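Local coordinates for protein fructokinase (Xylella fastidiosa Temecula1, PDB 3LJS) that probably phosphorylates fructose at the expense of ATP, as a carbohydrate kinase of the PfkB (ribokinase) family, at residues Thr6-Glu12 and Ala52-Gly57; Ile132-Asn138 and Ile162-Asn168; Trp238-Thr242 and Cys286-Ile292; Gly261-Val265 and Ala299-Gly303. All coordinates share one frame; numbering follows the deposited sequence.

All four contacts belong to one ribokinase-like alpha/beta domain. Contacts 1 and 2 come first along the chain and lie side by side in the central sheet, their centres about 10 Å apart, because strands 6-10 and 130-136 are neighbours joined by backbone bonds at Leu8. Contact 3 reaches the same sheet near its far side, about 26 Å from contact 1 between centres. Contact 4 packs helix 262-275 on helix 289-305, the helix whose start serves contact 3; the segments of contacts 3 and 4 alternate along the chain. Val265 touches His134 and Asp166, so contact 4 meets contact 2 where Gly261, an ATP-binding residue, opens its helix.

Contact 1 of 4, residues Thr6-Glu12 and Ala52-Gly57; sequences TILCFGE and AVQFVG
The Phe10 ring turns its edge to Val56, whose CG1 lies in the ring plane 3.7 Å from Phe10 CD1, while the Phe55 ring, on the other side of the sheet, has the backbone carbon of Glu12 at its edge. Phe55 CZ is 3.8 Å from Glu12 C, and the carbonyl oxygens of Cys9 and Gly11 approach the same ring obliquely. Phe72 stacks on Phe55, and Phe117 meets Phe10 edge-to-face. With CG anti to its backbone N (chi1 176°), Phe55 leans towards the other segment, CZ reaching Gly11 and Glu12. Beside it, Cys9 SG meets Val53 CG2 at 4.1 Å, extending the apolar row on that face. The strands run parallel, 22° apart, paired from Ile7 with Val53 to Phe10 with Val56. Five backbone bonds join them; Cys9 N to Gln54 O is nearly straight (176°), and Gly11 N to Val56 O, at 3.1 Å, is the longest. Strand 6-10 is held on its other edge by strand 130-136, through backbone bonds from Leu8 to Ile132 and His134. Ile7 and Val53 pack on Val46 of helix 38-49, whereas Phe10, on the opposite face, rests against Val148 and Thr149 of helix 143-158.

Contact 2 of 4, residues Ile132-Asn138 and Ile162-Asn168; sequences IFHACSN and IVSFDLN. With PO4 (phosphate ion), chain C.
Ile132 to Ala135 pair in parallel with Ile162 to Phe165, the strand axes 4.7 Å apart and 18° from parallel, with four backbone bonds running from Phe133 N to Ile162 O through Asp166 N to Ala135 O. His134 lies over the next strand, its CG anti to the backbone N (chi1 -178°), and brings NE2 to 3.5 Å from Asp166 CB, which sits at the imidazole edge. On the other face the Phe165 ring points an edge at the Ala135 carbonyl, with CD1 3.4 Å from Ala135 O. Past the strand ends, Leu167 O is gripped twice by Ser137: its backbone N at 3.0 Å and its OG at 2.7 Å arrive from opposite faces of the carbonyl plane. The Asn138 and Asn168 amides stand almost perpendicular, 88° apart, and share a weak 3.3 Å bond from Asn138 ND2 to Asn168 OD1; the stronger partner of Asn138 ND2 is Glu12. Asn168 ND2 donates to phosphate O2 at 2.7 Å, an ion probably left by the crystallisation liquor. With helix 143-158 connecting the strands in sequence, this is a beta-alpha-beta unit of the Rossmann-like ribokinase core, and its C-terminal strand ends approach the ATP-binding residues Lys195 and Arg170.

Contact 3 of 4, residues Trp238-Thr242 and Cys286-Ile292; sequences WYTRT and CHDPESI
At the far side of the ribokinase-type alpha/beta domain, an antiparallel strand of the central sheet, 237-240, packs against the loop and first turn that begin helix 289-305. Its main side chain is Trp238, whose indole lies against the helix start. Ile292 crosses it at about a right angle and sets CG2 over the centre of the five-membered ring, 3.7 Å from the centroid and 10° off the normal, a CH-pi contact. The other branch of Ile292 continues across the same indole: CD1 is 3.7 Å from Trp238 CZ3. CG2 points there because it is anti to the backbone N, with CG1 turned beside that N (chi1 -65°). Pro289 adds its CB obliquely, 4.1 Å from Trp238 CH2. Further along the strand, Thr240 and Ile292 meet tip to tip, with CG2 and CD1 3.8 Å apart, so the isoleucine bridges both inward-pointing strand residues. On the helix side, Asp288 is the N-cap: its OD1 takes a weak bond from Glu290 N, and its OD2 is met by Ser291 OG from above the carboxylate plane. The strand side ends in an ST turn, in which Thr240 OG1 accepts from Thr242 N; Ala243 N lies beyond and bonds to the same oxygen. Leu228 of strand 226-230 also packs on Trp238, tying the indole back into the sheet. Where the strand gives way to this turn, one water is hydrogen-bonded to Thr240 OG1 and Thr242 OG1, 2.7 Å from each, and donates to Cys286 O at 2.6 Å.

Contact 4 of 4, residues Gly261-Val265 and Ala299-Gly303; sequences GDAFV and AAAVG
Aromatic packing comes first: Ala299 CB sits over the centre of one face of the Phe264 ring, 3.7 Å from the centroid and 13° off the normal, a CH-pi contact. The ring is laid along the other helix by its first torsion (chi1 176°), which sets CG anti to the backbone N. Its CE1 atom continues past Ala299 to Ala300, where it comes within 4.2 Å of CB and 3.6 Å of the backbone N.

Aliphatic contacts are made one residue earlier. Ala263 CB faces the second helix, 4.2 Å from Val302 CG1 and 4.0 Å from Gly303 CA. The backbones come close at Gly303, its CA 4.4 Å from Phe264 CA.

A CA-H...O contact runs from Phe264 CA to Ala299 O at 3.5 Å, and the carbonyls of Ala263 and Phe264 meet Val302 CG1 and Ala299 CB. Small residues thus allow a close helix-helix packing.

Around the pair, Asp262 bonds through OD2 to Asn41 of helix 38-49, and Val322 of helix 319-328 covers Val302. Gly261, an ATP-binding residue, is the N-cap of helix 262-275; as in PfkB relatives, whose GAGD motif forms an anion hole at this helix start, the backbone here probably faces the ATP phosphates.

Contact 1 of 4, residues Thr6-Glu12 and Ala52-Gly57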
loop_
_atom_site.group_PDB
_atom_site.type_symbol
_atom_site.label_atom_id
_atom_site.label_comp_id
_atom_site.label_asym_id
_atom_site.label_seq_id
_atom_site.Cartn_x
_atom_site.Cartn_y
_atom_site.Cartn_z
ATOM N N THR B 6 8.292 -24.948 -22.147
ATOM C CA THR B 6 8.015 -23.731 -21.390
ATOM C C THR B 6 7.775 -23.993 -19.914
ATOM O O THR B 6 7.101 -24.954 -19.544
ATOM C CB THR B 6 6.794 -22.986 -21.975
ATOM O OG1 THR B 6 7.019 -22.722 -23.364
ATOM C CG2 THR B 6 6.563 -21.660 -21.241
ATOM N N ILE B 7 8.369 -23.148 -19.079
ATOM C CA ILE B 7 8.198 -23.238 -17.641
ATOM C C ILE B 7 7.132 -22.208 -17.309
ATOM O O ILE B 7 7.278 -21.022 -17.598
ATOM C CB ILE B 7 9.499 -22.908 -16.898
ATOM C CG1 ILE B 7 10.541 -23.978 -17.230
ATOM C CG2 ILE B 7 9.248 -22.843 -15.382
ATOM C CD1 ILE B 7 11.922 -23.674 -16.721
ATOM N N LEU B 8 6.045 -22.679 -16.726
ATOM C CA LEU B 8 4.933 -21.824 -16.375
ATOM C C LEU B 8 4.967 -21.530 -14.879
ATOM O O LEU B 8 4.818 -22.429 -14.057
ATOM C CB LEU B 8 3.651 -22.538 -16.813
ATOM C CG LEU B 8 2.248 -22.207 -16.333
ATOM C CD1 LEU B 8 2.153 -20.782 -15.877
ATOM C CD2 LEU B 8 1.275 -22.517 -17.474
ATOM N N CYS B 9 5.209 -20.268 -14.538
ATOM C CA CYS B 9 5.269 -19.844 -13.139
ATOM C C CYS B 9 3.963 -19.151 -12.802
ATOM O O CYS B 9 3.619 -18.137 -13.403
ATOM C CB CYS B 9 6.440 -18.885 -12.925
ATOM S SG CYS B 9 8.057 -19.663 -13.160
ATOM N N PHE B 10 3.242 -19.691 -11.829
ATOM C CA PHE B 10 1.949 -19.134 -11.469
ATOM C C PHE B 10 1.837 -18.539 -10.073
ATOM O O PHE B 10 2.391 -19.063 -9.113
ATOM C CB PHE B 10 0.873 -20.216 -11.616
ATOM C CG PHE B 10 -0.476 -19.789 -11.118
ATOM C CD1 PHE B 10 -1.311 -19.013 -11.915
ATOM C CD2 PHE B 10 -0.891 -20.114 -9.828
ATOM C CE1 PHE B 10 -2.543 -18.566 -11.432
ATOM C CE2 PHE B 10 -2.119 -19.671 -9.338
ATOM C CZ PHE B 10 -2.942 -18.896 -10.140
ATOM N N GLY B 11 1.092 -17.446 -9.960
ATOM C CA GLY B 11 0.900 -16.864 -8.650
ATOM C C GLY B 11 0.966 -15.361 -8.540
ATOM O O GLY B 11 0.404 -14.622 -9.348
ATOM N N GLU B 12 1.679 -14.902 -7.522
ATOM C CA GLU B 12 1.778 -13.483 -7.292
ATOM C C GLU B 12 3.076 -12.838 -7.730
ATOM O O GLU B 12 4.161 -13.411 -7.612
ATOM C CB GLU B 12 1.536 -13.172 -5.809
ATOM C CG GLU B 12 2.753 -13.332 -4.895
ATOM C CD GLU B 12 3.160 -14.784 -4.654
ATOM O OE1 GLU B 12 2.535 -15.701 -5.237
ATOM O OE2 GLU B 12 4.116 -15.009 -3.871
ATOM N N ALA B 52 12.696 -20.954 -21.861
ATOM C CA ALA B 52 11.380 -20.479 -22.285
ATOM C C ALA B 52 10.528 -20.448 -21.021
ATOM O O ALA B 52 10.320 -21.481 -20.388
ATOM C CB ALA B 52 10.774 -21.440 -23.315
ATOM N N VAL B 53 10.038 -19.273 -20.648
ATOM C CA VAL B 53 9.250 -19.163 -19.431
ATOM C C VAL B 53 8.139 -18.134 -19.552
ATOM O O VAL B 53 8.284 -17.101 -20.209
ATOM C CB VAL B 53 10.149 -18.800 -18.222
ATOM C CG1 VAL B 53 10.838 -17.462 -18.464
ATOM C CG2 VAL B 53 9.318 -18.745 -16.946
ATOM N N GLN B 54 7.023 -18.438 -18.907
ATOM C CA GLN B 54 5.868 -17.568 -18.921
ATOM C C GLN B 54 5.404 -17.360 -17.484
ATOM O O GLN B 54 5.495 -18.272 -16.659
ATOM C CB GLN B 54 4.766 -18.231 -19.755
ATOM C CG GLN B 54 3.427 -17.536 -19.750
ATOM C CD GLN B 54 2.397 -18.265 -20.601
ATOM O OE1 GLN B 54 2.577 -19.433 -20.945
ATOM N NE2 GLN B 54 1.309 -17.583 -20.932
ATOM N N PHE B 55 4.954 -16.151 -17.168
ATOM C CA PHE B 55 4.424 -15.890 -15.836
ATOM C C PHE B 55 2.919 -15.779 -16.001
ATOM O O PHE B 55 2.435 -14.988 -16.815
ATOM C CB PHE B 55 4.946 -14.585 -15.241
ATOM C CG PHE B 55 4.327 -14.255 -13.905
ATOM C CD1 PHE B 55 4.774 -14.875 -12.739
ATOM C CD2 PHE B 55 3.252 -13.378 -13.824
ATOM C CE1 PHE B 55 4.156 -14.626 -11.509
ATOM C CE2 PHE B 55 2.624 -13.122 -12.598
ATOM C CZ PHE B 55 3.079 -13.750 -11.439
ATOM N N VAL B 56 2.184 -16.576 -15.234
ATOM C CA VAL B 56 0.729 -16.570 -15.290
ATOM C C VAL B 56 0.183 -16.056 -13.963
ATOM O O VAL B 56 0.462 -16.608 -12.898
ATOM C CB VAL B 56 0.179 -17.987 -15.575
ATOM C CG1 VAL B 56 -1.350 -17.996 -15.486
ATOM C CG2 VAL B 56 0.619 -18.427 -16.972
ATOM N N GLY B 57 -0.585 -14.979 -14.038
ATOM C CA GLY B 57 -1.145 -14.387 -12.843
ATOM C C GLY B 57 -1.819 -13.077 -13.187
ATOM O O GLY B 57 -1.828 -12.654 -14.349
#

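Contact 2 of 4, residues Ile132-Asn138 and Ile162-Asn168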
loop_
_atom_site.group_PDB
_atom_site.type_symbol
_atom_site.label_atom_id
_atom_site.label_comp_id
_atom_site.label_asym_id
_atom_site.label_seq_id
_atom_site.Cartn_x
_atom_site.Cartn_y
_atom_site.Cartn_z
ATOM N N ILE B 132 6.656 -27.589 -17.391
ATOM C CA ILE B 132 6.682 -27.414 -15.933
ATOM C C ILE B 132 5.687 -26.336 -15.492
ATOM O O ILE B 132 5.512 -25.328 -16.176
ATOM C CB ILE B 132 8.094 -26.988 -15.450
ATOM C CG1 ILE B 132 9.126 -28.033 -15.888
ATOM C CG2 ILE B 132 8.117 -26.841 -13.920
ATOM C CD1 ILE B 132 10.555 -27.677 -15.516
ATOM N N PHE B 133 5.027 -26.571 -14.357
ATOM C CA PHE B 133 4.080 -25.614 -13.775
ATOM C C PHE B 133 4.595 -25.404 -12.352
ATOM O O PHE B 133 4.631 -26.344 -11.554
ATOM C CB PHE B 133 2.664 -26.205 -13.728
ATOM C CG PHE B 133 1.628 -25.291 -13.103
ATOM C CD1 PHE B 133 0.895 -24.406 -13.887
ATOM C CD2 PHE B 133 1.371 -25.338 -11.731
ATOM C CE1 PHE B 133 -0.083 -23.581 -13.322
ATOM C CE2 PHE B 133 0.392 -24.515 -11.149
ATOM C CZ PHE B 133 -0.336 -23.637 -11.947
ATOM N N HIS B 134 5.007 -24.186 -12.030
ATOM C CA HIS B 134 5.532 -23.907 -10.696
ATOM C C HIS B 134 4.641 -22.968 -9.903
ATOM O O HIS B 134 4.196 -21.947 -10.420
ATOM C CB HIS B 134 6.940 -23.303 -10.786
ATOM C CG HIS B 134 7.564 -23.047 -9.447
ATOM N ND1 HIS B 134 7.611 -21.792 -8.871
ATOM C CD2 HIS B 134 8.103 -23.895 -8.544
ATOM C CE1 HIS B 134 8.152 -21.884 -7.669
ATOM N NE2 HIS B 134 8.460 -23.148 -7.444
ATOM N N ALA B 135 4.394 -23.316 -8.642
ATOM C CA ALA B 135 3.555 -22.497 -7.766
ATOM C C ALA B 135 4.107 -22.480 -6.343
ATOM O O ALA B 135 4.965 -23.289 -5.995
ATOM C CB ALA B 135 2.123 -23.029 -7.763
ATOM N N CYS B 136 3.608 -21.547 -5.533
ATOM C CA CYS B 136 4.022 -21.388 -4.138
ATOM C C CYS B 136 2.761 -21.274 -3.278
ATOM O O CYS B 136 1.672 -21.118 -3.819
ATOM C CB CYS B 136 4.893 -20.137 -3.993
ATOM S SG CYS B 136 6.476 -20.265 -4.901
ATOM N N SER B 137 2.895 -21.342 -1.955
ATOM C CA SER B 137 1.709 -21.288 -1.093
ATOM C C SER B 137 1.047 -19.920 -0.932
ATOM O O SER B 137 -0.064 -19.831 -0.405
ATOM C CB SER B 137 2.023 -21.861 0.298
ATOM O OG SER B 137 2.853 -20.988 1.042
ATOM N N ASN B 138 1.700 -18.856 -1.382
ATOM C CA ASN B 138 1.102 -17.532 -1.242
ATOM C C ASN B 138 -0.174 -17.388 -2.054
ATOM O O ASN B 138 -1.037 -16.574 -1.722
ATOM C CB ASN B 138 2.109 -16.448 -1.617
ATOM C CG ASN B 138 3.278 -16.410 -0.660
ATOM O OD1 ASN B 138 3.090 -16.408 0.560
ATOM N ND2 ASN B 138 4.496 -16.392 -1.203
ATOM N N ILE B 162 5.297 -31.197 -15.534
ATOM C CA ILE B 162 5.783 -31.542 -14.210
ATOM C C ILE B 162 5.294 -30.441 -13.281
ATOM O O ILE B 162 5.406 -29.261 -13.608
ATOM C CB ILE B 162 7.327 -31.544 -14.181
ATOM C CG1 ILE B 162 7.861 -32.711 -15.014
ATOM C CG2 ILE B 162 7.824 -31.607 -12.743
ATOM C CD1 ILE B 162 9.344 -32.612 -15.304
ATOM N N VAL B 163 4.750 -30.815 -12.131
ATOM C CA VAL B 163 4.265 -29.816 -11.187
ATOM C C VAL B 163 5.282 -29.606 -10.073
ATOM O O VAL B 163 5.626 -30.539 -9.346
ATOM C CB VAL B 163 2.918 -30.235 -10.574
ATOM C CG1 VAL B 163 2.464 -29.197 -9.554
ATOM C CG2 VAL B 163 1.878 -30.384 -11.681
ATOM N N SER B 164 5.767 -28.376 -9.960
ATOM C CA SER B 164 6.746 -28.005 -8.951
ATOM C C SER B 164 6.064 -27.126 -7.910
ATOM O O SER B 164 5.336 -26.200 -8.257
ATOM C CB SER B 164 7.892 -27.233 -9.609
ATOM O OG SER B 164 8.769 -26.690 -8.643
ATOM N N PHE B 165 6.315 -27.411 -6.638
ATOM C CA PHE B 165 5.708 -26.652 -5.554
ATOM C C PHE B 165 6.750 -26.274 -4.497
ATOM O O PHE B 165 7.313 -27.138 -3.828
ATOM C CB PHE B 165 4.568 -27.484 -4.937
ATOM C CG PHE B 165 3.820 -26.793 -3.820
ATOM C CD1 PHE B 165 3.467 -25.453 -3.916
ATOM C CD2 PHE B 165 3.424 -27.508 -2.689
ATOM C CE1 PHE B 165 2.727 -24.830 -2.901
ATOM C CE2 PHE B 165 2.684 -26.896 -1.671
ATOM C CZ PHE B 165 2.335 -25.557 -1.777
ATOM N N ASP B 166 7.025 -24.979 -4.380
ATOM C CA ASP B 166 7.971 -24.478 -3.382
ATOM C C ASP B 166 7.059 -23.870 -2.317
ATOM O O ASP B 166 6.451 -22.824 -2.543
ATOM C CB ASP B 166 8.879 -23.403 -3.996
ATOM C CG ASP B 166 9.920 -22.875 -3.015
ATOM O OD1 ASP B 166 10.704 -21.984 -3.409
ATOM O OD2 ASP B 166 9.962 -23.341 -1.855
ATOM N N LEU B 167 6.953 -24.535 -1.171
ATOM C CA LEU B 167 6.065 -24.078 -0.104
ATOM C C LEU B 167 6.137 -22.573 0.090
ATOM O O LEU B 167 5.134 -21.869 -0.078
ATOM C CB LEU B 167 6.382 -24.805 1.208
ATOM C CG LEU B 167 5.159 -25.057 2.098
ATOM C CD1 LEU B 167 4.162 -25.921 1.347
ATOM C CD2 LEU B 167 5.570 -25.742 3.390
ATOM N N ASN B 168 7.317 -22.074 0.445
ATOM C CA ASN B 168 7.490 -20.641 0.630
ATOM C C ASN B 168 6.409 -20.120 1.586
ATOM O O ASN B 168 5.779 -19.089 1.340
ATOM C CB ASN B 168 7.372 -19.955 -0.730
ATOM C CG ASN B 168 8.127 -18.656 -0.791
ATOM O OD1 ASN B 168 7.540 -17.574 -0.685
ATOM N ND2 ASN B 168 9.442 -18.747 -0.954
HETATM P P PO4 C . 10.812 -15.150 -1.512
HETATM O O1 PO4 C . 12.157 -14.661 -1.114
HETATM O O2 PO4 C . 10.890 -16.593 -1.854
HETATM O O3 PO4 C . 9.862 -14.958 -0.385
HETATM O O4 PO4 C . 10.338 -14.385 -2.696
#

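Contact 3 of 4, residues Trp238-Thr242 and Cys286-Ile292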
loop_
_atom_site.group_PDB
_atom_site.type_symbol
_atom_site.label_atom_id
_atom_site.label_comp_id
_atom_site.label_asym_id
_atom_site.label_seq_id
_atom_site.Cartn_x
_atom_site.Cartn_y
_atom_site.Cartn_z
ATOM N N TRP B 238 18.332 -33.650 -0.563
ATOM C CA TRP B 238 17.342 -34.097 -1.533
ATOM C C TRP B 238 16.913 -35.514 -1.180
ATOM O O TRP B 238 17.689 -36.281 -0.610
ATOM C CB TRP B 238 17.899 -34.054 -2.962
ATOM C CG TRP B 238 19.083 -34.950 -3.212
ATOM C CD1 TRP B 238 20.401 -34.592 -3.197
ATOM C CD2 TRP B 238 19.049 -36.343 -3.539
ATOM N NE1 TRP B 238 21.191 -35.676 -3.501
ATOM C CE2 TRP B 238 20.386 -36.766 -3.712
ATOM C CE3 TRP B 238 18.018 -37.278 -3.701
ATOM C CZ2 TRP B 238 20.719 -38.086 -4.043
ATOM C CZ3 TRP B 238 18.351 -38.593 -4.031
ATOM C CH2 TRP B 238 19.690 -38.981 -4.196
ATOM N N TYR B 239 15.666 -35.844 -1.505
ATOM C CA TYR B 239 15.102 -37.162 -1.229
ATOM C C TYR B 239 14.237 -37.608 -2.401
ATOM O O TYR B 239 13.548 -36.791 -3.015
ATOM C CB TYR B 239 14.194 -37.116 0.001
ATOM C CG TYR B 239 14.836 -36.606 1.267
ATOM C CD1 TYR B 239 15.429 -37.483 2.176
ATOM C CD2 TYR B 239 14.844 -35.244 1.561
ATOM C CE1 TYR B 239 16.014 -37.010 3.354
ATOM C CE2 TYR B 239 15.425 -34.762 2.730
ATOM C CZ TYR B 239 16.007 -35.648 3.618
ATOM O OH TYR B 239 16.586 -35.163 4.764
ATOM N N THR B 240 14.279 -38.901 -2.703
ATOM C CA THR B 240 13.443 -39.485 -3.750
ATOM C C THR B 240 12.858 -40.708 -3.066
ATOM O O THR B 240 13.199 -40.989 -1.916
ATOM C CB THR B 240 14.247 -39.950 -4.986
ATOM O OG1 THR B 240 15.163 -40.983 -4.601
ATOM C CG2 THR B 240 15.005 -38.788 -5.598
ATOM N N ARG B 241 11.989 -41.442 -3.747
ATOM C CA ARG B 241 11.410 -42.622 -3.115
ATOM C C ARG B 241 12.410 -43.767 -2.980
ATOM O O ARG B 241 12.121 -44.762 -2.326
ATOM C CB ARG B 241 10.177 -43.093 -3.893
ATOM C CG ARG B 241 9.093 -42.034 -3.961
ATOM C CD ARG B 241 7.839 -42.516 -4.670
ATOM N NE ARG B 241 6.885 -41.419 -4.788
ATOM C CZ ARG B 241 5.580 -41.568 -4.994
ATOM N NH1 ARG B 241 5.056 -42.784 -5.107
ATOM N NH2 ARG B 241 4.799 -40.494 -5.087
ATOM N N THR B 242 13.591 -43.619 -3.575
ATOM C CA THR B 242 14.600 -44.675 -3.518
ATOM C C THR B 242 15.899 -44.315 -2.802
ATOM O O THR B 242 16.687 -45.202 -2.470
ATOM C CB THR B 242 14.960 -45.171 -4.938
ATOM O OG1 THR B 242 15.367 -44.062 -5.748
ATOM C CG2 THR B 242 13.763 -45.857 -5.586
ATOM N N CYS B 286 14.965 -39.097 -11.183
ATOM C CA CYS B 286 14.879 -39.401 -9.764
ATOM C C CYS B 286 15.500 -40.736 -9.387
ATOM O O CYS B 286 15.756 -40.991 -8.209
ATOM C CB CYS B 286 13.424 -39.350 -9.309
ATOM S SG CYS B 286 12.769 -37.673 -9.330
ATOM N N HIS B 287 15.747 -41.583 -10.382
ATOM C CA HIS B 287 16.359 -42.884 -10.134
ATOM C C HIS B 287 17.868 -42.818 -10.358
ATOM O O HIS B 287 18.561 -43.822 -10.208
ATOM C CB HIS B 287 15.763 -43.949 -11.062
ATOM C CG HIS B 287 14.325 -44.263 -10.779
ATOM N ND1 HIS B 287 13.538 -44.982 -11.652
ATOM C CD2 HIS B 287 13.538 -43.963 -9.721
ATOM C CE1 HIS B 287 12.325 -45.109 -11.142
ATOM N NE2 HIS B 287 12.297 -44.502 -9.971
ATOM N N ASP B 288 18.377 -41.635 -10.691
ATOM C CA ASP B 288 19.806 -41.486 -10.965
ATOM C C ASP B 288 20.502 -40.385 -10.157
ATOM O O ASP B 288 20.637 -39.253 -10.614
ATOM C CB ASP B 288 19.988 -41.246 -12.464
ATOM C CG ASP B 288 21.434 -41.138 -12.867
ATOM O OD1 ASP B 288 22.310 -41.599 -12.100
ATOM O OD2 ASP B 288 21.690 -40.599 -13.964
ATOM N N PRO B 289 20.976 -40.721 -8.946
ATOM C CA PRO B 289 21.660 -39.785 -8.048
ATOM C C PRO B 289 22.764 -38.967 -8.710
ATOM O O PRO B 289 23.008 -37.821 -8.324
ATOM C CB PRO B 289 22.191 -40.697 -6.944
ATOM C CG PRO B 289 21.139 -41.762 -6.873
ATOM C CD PRO B 289 20.908 -42.062 -8.342
ATOM N N GLU B 290 23.431 -39.552 -9.701
ATOM C CA GLU B 290 24.494 -38.852 -10.408
ATOM C C GLU B 290 23.933 -37.628 -11.147
ATOM O O GLU B 290 24.532 -36.552 -11.121
ATOM C CB GLU B 290 25.193 -39.814 -11.379
ATOM C CG GLU B 290 26.305 -39.180 -12.192
ATOM C CD GLU B 290 27.238 -40.209 -12.817
ATOM O OE1 GLU B 290 26.757 -41.108 -13.549
ATOM O OE2 GLU B 290 28.461 -40.112 -12.574
ATOM N N SER B 291 22.784 -37.788 -11.800
ATOM C CA SER B 291 22.158 -36.672 -12.501
ATOM C C SER B 291 21.576 -35.683 -11.485
ATOM O O SER B 291 21.655 -34.470 -11.672
ATOM C CB SER B 291 21.038 -37.167 -13.418
ATOM O OG SER B 291 21.552 -38.012 -14.434
ATOM N N ILE B 292 20.985 -36.207 -10.414
ATOM C CA ILE B 292 20.402 -35.354 -9.384
ATOM C C ILE B 292 21.463 -34.406 -8.830
ATOM O O ILE B 292 21.257 -33.195 -8.779
ATOM C CB ILE B 292 19.812 -36.194 -8.227
ATOM C CG1 ILE B 292 18.638 -37.035 -8.741
ATOM C CG2 ILE B 292 19.346 -35.269 -7.084
ATOM C CD1 ILE B 292 18.049 -37.977 -7.700
HETATM O O HOH W 1 17.062 -42.041 -6.159
#

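Contact 4 of 4, residues Gly261-Val265 and Ala299-Gly303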
loop_
_atom_site.group_PDB
_atom_site.type_symbol
_atom_site.label_atom_id
_atom_site.label_comp_id
_atom_site.label_asym_id
_atom_site.label_seq_id
_atom_site.Cartn_x
_atom_site.Cartn_y
_atom_site.Cartn_z
ATOM N N GLY B 261 16.831 -20.203 -2.399
ATOM C CA GLY B 261 15.562 -19.534 -2.625
ATOM C C GLY B 261 15.010 -19.632 -4.035
ATOM O O GLY B 261 15.180 -20.645 -4.718
ATOM N N ASP B 262 14.357 -18.565 -4.482
ATOM C CA ASP B 262 13.756 -18.560 -5.807
ATOM C C ASP B 262 14.730 -18.698 -6.968
ATOM O O ASP B 262 14.378 -19.278 -7.992
ATOM C CB ASP B 262 12.902 -17.307 -5.994
ATOM C CG ASP B 262 11.843 -17.163 -4.915
ATOM O OD1 ASP B 262 11.307 -18.198 -4.451
ATOM O OD2 ASP B 262 11.543 -16.018 -4.539
ATOM N N ALA B 263 15.945 -18.176 -6.818
ATOM C CA ALA B 263 16.931 -18.278 -7.895
ATOM C C ALA B 263 17.343 -19.741 -8.044
ATOM O O ALA B 263 17.467 -20.249 -9.157
ATOM C CB ALA B 263 18.148 -17.401 -7.592
ATOM N N PHE B 264 17.554 -20.408 -6.911
ATOM C CA PHE B 264 17.916 -21.824 -6.892
ATOM C C PHE B 264 16.841 -22.610 -7.660
ATOM O O PHE B 264 17.144 -23.472 -8.498
ATOM C CB PHE B 264 17.980 -22.317 -5.438
ATOM C CG PHE B 264 18.245 -23.790 -5.298
ATOM C CD1 PHE B 264 19.539 -24.265 -5.100
ATOM C CD2 PHE B 264 17.204 -24.704 -5.380
ATOM C CE1 PHE B 264 19.790 -25.629 -4.987
ATOM C CE2 PHE B 264 17.442 -26.067 -5.268
ATOM C CZ PHE B 264 18.739 -26.534 -5.071
ATOM N N VAL B 265 15.579 -22.309 -7.365
ATOM C CA VAL B 265 14.465 -22.983 -8.020
ATOM C C VAL B 265 14.473 -22.716 -9.518
ATOM O O VAL B 265 14.278 -23.629 -10.318
ATOM C CB VAL B 265 13.118 -22.537 -7.433
ATOM C CG1 VAL B 265 11.967 -23.143 -8.237
ATOM C CG2 VAL B 265 13.026 -22.992 -5.976
ATOM N N ALA B 299 21.805 -25.615 -9.895
ATOM C CA ALA B 299 20.819 -24.803 -9.181
ATOM C C ALA B 299 21.471 -24.021 -8.039
ATOM O O ALA B 299 21.170 -22.839 -7.828
ATOM C CB ALA B 299 19.707 -25.697 -8.642
ATOM N N ALA B 300 22.367 -24.677 -7.307
ATOM C CA ALA B 300 23.059 -24.030 -6.193
ATOM C C ALA B 300 23.936 -22.891 -6.710
ATOM O O ALA B 300 24.053 -21.842 -6.069
ATOM C CB ALA B 300 23.908 -25.047 -5.440
ATOM N N ALA B 301 24.550 -23.096 -7.873
ATOM C CA ALA B 301 25.409 -22.067 -8.456
ATOM C C ALA B 301 24.592 -20.832 -8.813
ATOM O O ALA B 301 25.041 -19.708 -8.610
ATOM C CB ALA B 301 26.117 -22.609 -9.695
ATOM N N VAL B 302 23.391 -21.040 -9.348
ATOM C CA VAL B 302 22.512 -19.927 -9.702
ATOM C C VAL B 302 22.145 -19.153 -8.425
ATOM O O VAL B 302 22.206 -17.919 -8.383
ATOM C CB VAL B 302 21.204 -20.436 -10.376
ATOM C CG1 VAL B 302 20.259 -19.258 -10.647
ATOM C CG2 VAL B 302 21.533 -21.155 -11.688
ATOM N N GLY B 303 21.767 -19.890 -7.384
ATOM C CA GLY B 303 21.397 -19.263 -6.128
ATOM C C GLY B 303 22.544 -18.486 -5.512
ATOM O O GLY B 303 22.340 -17.429 -4.920
#